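Outer surface protein (Bacillus cereus ATCC 14579, PDB 1X7F) is uncharacterised but probably acts as a 6-phospho-N-acetylmuramidase, hydrolysing glycosides of phosphorylated N-acetylmuramic acid derived from the cell wall. Local coordinates at residues A[171-176]-A[218-223]; A[336-341]-A[353-358]. All blocks are in the same frame, centred on the assembly; numbering follows the deposited sequence. Where two conformers were deposited one is given.

How the contacts relate
Contact 1 (171-176 with 218-223) and contact 2 (336-341 with 353-358) lie in the two halves of a two-domain chain. Contact 1 joins two loops at the C-terminal ends of strands in the N-terminal eight-stranded parallel barrel, the side on which barrels of this kind carry their active sites; no ligand is present to locate one here. Contact 2 sits at the surface of the C-terminal domain, at the far end of its mixed sheet, its centre about 37 Å from the centre of the chain against about 14 Å for the centre of contact 1. Their centres are about 46 Å apart and their nearest atoms about 31 Å, so they do not touch, and along the chain they follow one another.

Contact 1 (A[171-176]-A[218-223]); sequences HNFYPQ and DGLCTL
With OG1 of Thr222 anti to its own carbonyl carbon (chi1 -67°), the hydroxyl is aimed at the backbone of Asn172, while Phe173 has its ring in the crowded position between backbone N and carbonyl carbon (chi1 57°), which lays it alongside Leu220. Thr222 OG1 donates to Asn172 O at 2.7 Å, arriving tilted 27° from the carbonyl plane; OG1 of Thr222 also takes a bond from Phe203 N, so this buried hydroxyl has two bonds, giving one and accepting one. Its methyl is left to pack on the root of the histidine, CG2 of Thr222 lying 3.5 Å from CB of His171, whose two ring nitrogens are bonded to Ser148 and Ser190. The two segments follow strands 167-170 and 201-204, the sixth and seventh of a parallel beta/alpha barrel, so the contact knits together neighbouring loops at the C-terminal rim of that barrel. Farther along, Leu220 CB sits over one face of the Phe173 ring as a CH-pi contact, 4.2 Å from its centroid. One branch of the leucine, CD2, touches CD1 and CE1 of Phe173 and also Pro175 CB at 3.8 Å. Backbone bonds run beside this apolar patch: Tyr174 N gives to Cys221 O at 2.9 Å, and Asp218 N to Pro175 O at 2.7 Å. Between them two acceptors, Tyr174 O and Gly219 O, approach to 3.0 Å; Arg227 binds the first of these as well as Asp218 O, and its charge probably eases the crowding. The carboxylate of Asp218 turns to Lys177 N, just beyond the first segment.

Contact 2 (A[336-341]-A[353-358]); sequences NSFGKY and PIDERK
Arg357 crosses one face of Phe338 at about a right angle, meeting it with both CB and the guanidinium. At the near end Arg357 CB makes a CH-pi contact, 3.8 Å from the centroid of the Phe338 ring; at the far end CE1 of Phe338 stands over the middle of the guanidinium, 3.4 Å from CZ of Arg357, with the two planes 30° apart. A bend at chi3 (-48°) turns the guanidinium over CE1 of the ring. Tyr341 CB closes on the opposite face of the phenyl group, and Lys358 passes the ring at a slant, its CG 3.8 Å from CE2 of Phe338. That lysine stays extended beyond CG and carries NZ on to Gln346 and Gln326. Ser337 adds the contact of its OG with Arg357 CG, 3.6 Å, although the hydroxyl is bonded to Asn335.

What fixes the rotation of the guanidinium is Asp355. Arg357 grips it side-on with two nitrogens: NE meets the syn lone pair of OD2 at 2.9 Å, while NH2 reaches OD1 at 3.0 Å in an almost straight bond of 172°, lying in the guanidinium plane. These two bonds fix the plane of the guanidinium, whose face meets Phe338 at the surface of the domain. OD2 takes a second donor, Arg357 N, at 3.0 Å. This bond from Arg357 N to OD2 of Asp355 makes an Asx turn in the type I beta turn from Asp355 to Lys358, which leads into strand 358-364 of the C-terminal mixed sheet.

Contact 1 (A[171-176]-A[218-223])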
loop_
_atom_site.group_PDB
_atom_site.type_symbol
_atom_site.label_atom_id
_atom_site.label_comp_id
_atom_site.label_asym_id
_atom_site.label_seq_id
_atom_site.Cartn_x
_atom_site.Cartn_y
_atom_site.Cartn_z
ATOM N N HIS A 171 3.813 -8.352 7.718
ATOM C CA HIS A 171 2.554 -8.883 8.203
ATOM C C HIS A 171 2.239 -10.240 7.589
ATOM O O HIS A 171 2.814 -10.590 6.552
ATOM C CB HIS A 171 1.444 -7.932 7.822
ATOM C CG HIS A 171 1.239 -6.817 8.790
ATOM N ND1 HIS A 171 0.479 -6.956 9.934
ATOM C CD2 HIS A 171 1.644 -5.526 8.759
ATOM C CE1 HIS A 171 0.447 -5.805 10.580
ATOM N NE2 HIS A 171 1.154 -4.924 9.891
ATOM N N ASN A 172 1.326 -10.990 8.225
ATOM C CA ASN A 172 0.742 -12.194 7.624
ATOM C C ASN A 172 -0.270 -11.802 6.556
ATOM O O ASN A 172 -0.731 -10.658 6.507
ATOM C CB ASN A 172 0.004 -13.047 8.656
ATOM C CG ASN A 172 0.919 -13.919 9.485
ATOM O OD1 ASN A 172 1.917 -14.460 9.006
ATOM N ND2 ASN A 172 0.556 -14.090 10.752
ATOM N N PHE A 173 -0.626 -12.754 5.701
ATOM C CA PHE A 173 -1.817 -12.590 4.885
ATOM C C PHE A 173 -2.802 -13.644 5.357
ATOM O O PHE A 173 -2.421 -14.531 6.129
ATOM C CB PHE A 173 -1.541 -12.639 3.367
ATOM C CG PHE A 173 -0.854 -13.902 2.881
ATOM C CD1 PHE A 173 -1.389 -15.160 3.129
ATOM C CD2 PHE A 173 0.299 -13.807 2.085
ATOM C CE1 PHE A 173 -0.781 -16.314 2.659
ATOM C CE2 PHE A 173 0.927 -14.947 1.599
ATOM C CZ PHE A 173 0.391 -16.216 1.894
ATOM N N TYR A 174 -4.059 -13.538 4.911
ATOM C CA TYR A 174 -5.150 -14.367 5.460
ATOM C C TYR A 174 -6.027 -14.964 4.361
ATOM O O TYR A 174 -6.880 -14.262 3.790
ATOM C CB TYR A 174 -5.956 -13.554 6.492
ATOM C CG TYR A 174 -5.090 -13.189 7.664
ATOM C CD1 TYR A 174 -4.330 -12.011 7.659
ATOM C CD2 TYR A 174 -4.963 -14.062 8.760
ATOM C CE1 TYR A 174 -3.472 -11.702 8.731
ATOM C CE2 TYR A 174 -4.126 -13.757 9.838
ATOM C CZ TYR A 174 -3.383 -12.583 9.807
ATOM O OH TYR A 174 -2.552 -12.284 10.865
ATOM N N PRO A 175 -5.778 -16.245 4.048
ATOM C CA PRO A 175 -6.476 -16.966 2.972
ATOM C C PRO A 175 -7.945 -17.219 3.246
ATOM O O PRO A 175 -8.708 -17.381 2.292
ATOM C CB PRO A 175 -5.747 -18.331 2.924
ATOM C CG PRO A 175 -4.433 -18.080 3.631
ATOM C CD PRO A 175 -4.767 -17.102 4.708
ATOM N N GLN A 176 -8.324 -17.317 4.526
ATOM C CA GLN A 176 -9.723 -17.533 4.904
ATOM C C GLN A 176 -10.464 -16.192 5.001
ATOM O O GLN A 176 -10.047 -15.301 5.740
ATOM C CB GLN A 176 -9.848 -18.325 6.223
ATOM C CG GLN A 176 -11.305 -18.605 6.608
ATOM C CD GLN A 176 -11.493 -19.264 7.968
ATOM O OE1 GLN A 176 -12.561 -19.151 8.563
ATOM N NE2 GLN A 176 -10.470 -19.950 8.457
ATOM N N ASP A 218 -9.213 -17.460 -0.326
ATOM C CA ASP A 218 -10.262 -16.438 -0.480
ATOM C C ASP A 218 -9.638 -15.082 -0.774
ATOM O O ASP A 218 -10.244 -14.043 -0.500
ATOM C CB ASP A 218 -11.144 -16.320 0.784
ATOM C CG ASP A 218 -11.870 -17.602 1.128
ATOM O OD1 ASP A 218 -12.134 -18.413 0.217
ATOM O OD2 ASP A 218 -12.226 -17.896 2.291
ATOM N N GLY A 219 -8.424 -15.097 -1.319
ATOM C CA GLY A 219 -7.614 -13.904 -1.466
ATOM C C GLY A 219 -6.574 -13.813 -0.370
ATOM O O GLY A 219 -6.785 -14.297 0.745
ATOM N N LEU A 220 -5.450 -13.173 -0.681
ATOM C CA LEU A 220 -4.283 -13.172 0.203
ATOM C C LEU A 220 -3.849 -11.751 0.547
ATOM O O LEU A 220 -2.902 -11.212 -0.031
ATOM C CB LEU A 220 -3.121 -13.977 -0.428
ATOM C CG LEU A 220 -3.395 -15.439 -0.822
ATOM C CD1 LEU A 220 -2.121 -16.132 -1.296
ATOM C CD2 LEU A 220 -3.994 -16.244 0.343
ATOM N N CYS A 221 -4.566 -11.131 1.478
ATOM C CA CYS A 221 -4.227 -9.786 1.938
ATOM C C CYS A 221 -4.107 -9.798 3.451
ATOM O O CYS A 221 -4.521 -10.759 4.107
ATOM C CB CYS A 221 -5.300 -8.779 1.501
ATOM S SG CYS A 221 -6.963 -9.305 1.966
ATOM N N THR A 222 -3.524 -8.732 3.993
ATOM C CA THR A 222 -3.344 -8.576 5.436
ATOM C C THR A 222 -4.588 -8.018 6.136
ATOM O O THR A 222 -5.070 -8.597 7.114
ATOM C CB THR A 222 -2.153 -7.650 5.708
ATOM O OG1 THR A 222 -0.938 -8.291 5.293
ATOM C CG2 THR A 222 -1.983 -7.435 7.217
ATOM N N LEU A 223 -5.080 -6.879 5.652
ATOM C CA LEU A 223 -6.289 -6.258 6.207
ATOM C C LEU A 223 -7.505 -6.964 5.642
ATOM O O LEU A 223 -7.601 -7.167 4.417
ATOM C CB LEU A 223 -6.363 -4.760 5.849
ATOM C CG LEU A 223 -5.597 -3.806 6.768
ATOM C CD1 LEU A 223 -5.259 -2.480 6.050
ATOM C CD2 LEU A 223 -6.339 -3.550 8.103
#

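Contact 2 (A[336-341]-A[353-358])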
loop_
_atom_site.group_PDB
_atom_site.type_symbol
_atom_site.label_atom_id
_atom_site.label_comp_id
_atom_site.label_asym_id
_atom_site.label_seq_id
_atom_site.Cartn_x
_atom_site.Cartn_y
_atom_site.Cartn_z
ATOM N N ASN A 336 -18.889 32.196 -9.109
ATOM C CA ASN A 336 -18.919 33.670 -9.167
ATOM C C ASN A 336 -19.657 34.369 -8.023
ATOM O O ASN A 336 -19.386 35.534 -7.714
ATOM C CB ASN A 336 -19.509 34.149 -10.500
ATOM C CG ASN A 336 -18.643 33.784 -11.698
ATOM O OD1 ASN A 336 -17.473 33.401 -11.562
ATOM N ND2 ASN A 336 -19.220 33.898 -12.884
ATOM N N SER A 337 -20.587 33.663 -7.392
ATOM C CA SER A 337 -21.413 34.286 -6.378
ATOM C C SER A 337 -20.882 34.006 -4.956
ATOM O O SER A 337 -21.529 34.363 -3.977
ATOM C CB SER A 337 -22.870 33.857 -6.552
ATOM O OG SER A 337 -23.054 32.536 -6.070
ATOM N N PHE A 338 -19.697 33.394 -4.852
ATOM C CA PHE A 338 -19.106 33.081 -3.546
ATOM C C PHE A 338 -18.070 34.124 -3.057
ATOM O O PHE A 338 -17.319 33.853 -2.116
ATOM C CB PHE A 338 -18.524 31.657 -3.517
ATOM C CG PHE A 338 -18.804 30.896 -2.217
ATOM C CD1 PHE A 338 -19.253 31.557 -1.076
ATOM C CD2 PHE A 338 -18.575 29.521 -2.137
ATOM C CE1 PHE A 338 -19.501 30.863 0.114
ATOM C CE2 PHE A 338 -18.828 28.815 -0.956
ATOM C CZ PHE A 338 -19.302 29.497 0.173
ATOM N N GLY A 339 -18.054 35.307 -3.680
ATOM C CA GLY A 339 -17.150 36.411 -3.302
ATOM C C GLY A 339 -15.715 35.998 -3.007
ATOM O O GLY A 339 -15.022 35.477 -3.870
ATOM N N LYS A 340 -15.285 36.219 -1.769
ATOM C CA LYS A 340 -13.980 35.776 -1.236
ATOM C C LYS A 340 -13.650 34.290 -1.519
ATOM O O LYS A 340 -12.477 33.905 -1.588
ATOM C CB LYS A 340 -13.996 36.031 0.290
ATOM C CG LYS A 340 -12.733 35.712 1.075
ATOM C CD LYS A 340 -11.838 36.940 1.226
ATOM C CE LYS A 340 -10.503 36.572 1.889
ATOM N NZ LYS A 340 -10.655 35.560 2.988
ATOM N N TYR A 341 -14.674 33.456 -1.679
ATOM C CA TYR A 341 -14.477 32.006 -1.779
ATOM C C TYR A 341 -14.634 31.450 -3.188
ATOM O O TYR A 341 -14.528 30.253 -3.394
ATOM C CB TYR A 341 -15.369 31.256 -0.750
ATOM C CG TYR A 341 -15.094 31.784 0.626
ATOM C CD1 TYR A 341 -16.013 32.610 1.270
ATOM C CD2 TYR A 341 -13.860 31.546 1.246
ATOM C CE1 TYR A 341 -15.735 33.142 2.501
ATOM C CE2 TYR A 341 -13.569 32.086 2.486
ATOM C CZ TYR A 341 -14.521 32.874 3.111
ATOM O OH TYR A 341 -14.258 33.420 4.327
ATOM N N PRO A 353 -26.718 21.015 3.122
ATOM C CA PRO A 353 -27.776 21.483 2.216
ATOM C C PRO A 353 -27.208 22.128 0.958
ATOM O O PRO A 353 -26.077 22.634 0.978
ATOM C CB PRO A 353 -28.524 22.523 3.068
ATOM C CG PRO A 353 -28.328 22.041 4.468
ATOM C CD PRO A 353 -26.878 21.590 4.472
ATOM N N ILE A 354 -27.979 22.101 -0.126
ATOM C CA ILE A 354 -27.653 22.837 -1.348
ATOM C C ILE A 354 -27.097 24.239 -1.027
ATOM O O ILE A 354 -27.644 24.964 -0.186
ATOM C CB ILE A 354 -28.910 22.973 -2.246
ATOM C CG1 ILE A 354 -29.273 21.632 -2.899
ATOM C CG2 ILE A 354 -28.676 23.993 -3.343
ATOM C CD1 ILE A 354 -30.729 21.618 -3.528
ATOM N N ASP A 355 -26.007 24.610 -1.693
ATOM C CA ASP A 355 -25.465 25.962 -1.567
ATOM C C ASP A 355 -25.220 26.451 -2.982
ATOM O O ASP A 355 -24.332 25.955 -3.678
ATOM C CB ASP A 355 -24.172 25.967 -0.721
ATOM C CG ASP A 355 -23.671 27.376 -0.408
ATOM O OD1 ASP A 355 -22.959 27.541 0.604
ATOM O OD2 ASP A 355 -23.921 28.380 -1.112
ATOM N N GLU A 356 -26.035 27.402 -3.432
ATOM C CA GLU A 356 -25.972 27.861 -4.828
ATOM C C GLU A 356 -24.662 28.592 -5.139
ATOM O O GLU A 356 -24.373 28.880 -6.295
ATOM C CB GLU A 356 -27.182 28.743 -5.199
ATOM C CG GLU A 356 -28.563 28.087 -5.081
ATOM C CD GLU A 356 -28.819 26.958 -6.074
ATOM O OE1 GLU A 356 -28.314 26.997 -7.221
ATOM O OE2 GLU A 356 -29.559 26.020 -5.704
ATOM N N ARG A 357 -23.874 28.874 -4.103
ATOM C CA ARG A 357 -22.560 29.527 -4.271
ATOM C C ARG A 357 -21.416 28.556 -4.624
ATOM O O ARG A 357 -20.251 28.958 -4.786
ATOM C CB ARG A 357 -22.233 30.336 -3.011
ATOM C CG ARG A 357 -23.303 31.422 -2.693
ATOM C CD ARG A 357 -23.184 32.042 -1.307
ATOM N NE ARG A 357 -23.043 31.016 -0.276
ATOM C CZ ARG A 357 -22.799 31.259 1.001
ATOM N NH1 ARG A 357 -22.660 32.515 1.431
ATOM N NH2 ARG A 357 -22.675 30.237 1.854
ATOM N N LYS A 358 -21.761 27.276 -4.743
ATOM C CA LYS A 358 -20.826 26.237 -5.142
ATOM C C LYS A 358 -21.299 25.535 -6.413
ATOM O O LYS A 358 -22.492 25.285 -6.570
ATOM C CB LYS A 358 -20.674 25.208 -4.029
ATOM C CG LYS A 358 -20.227 25.786 -2.700
ATOM C CD LYS A 358 -19.858 24.678 -1.736
ATOM C CE LYS A 358 -19.776 25.179 -0.314
ATOM N NZ LYS A 358 -19.363 24.083 0.600
#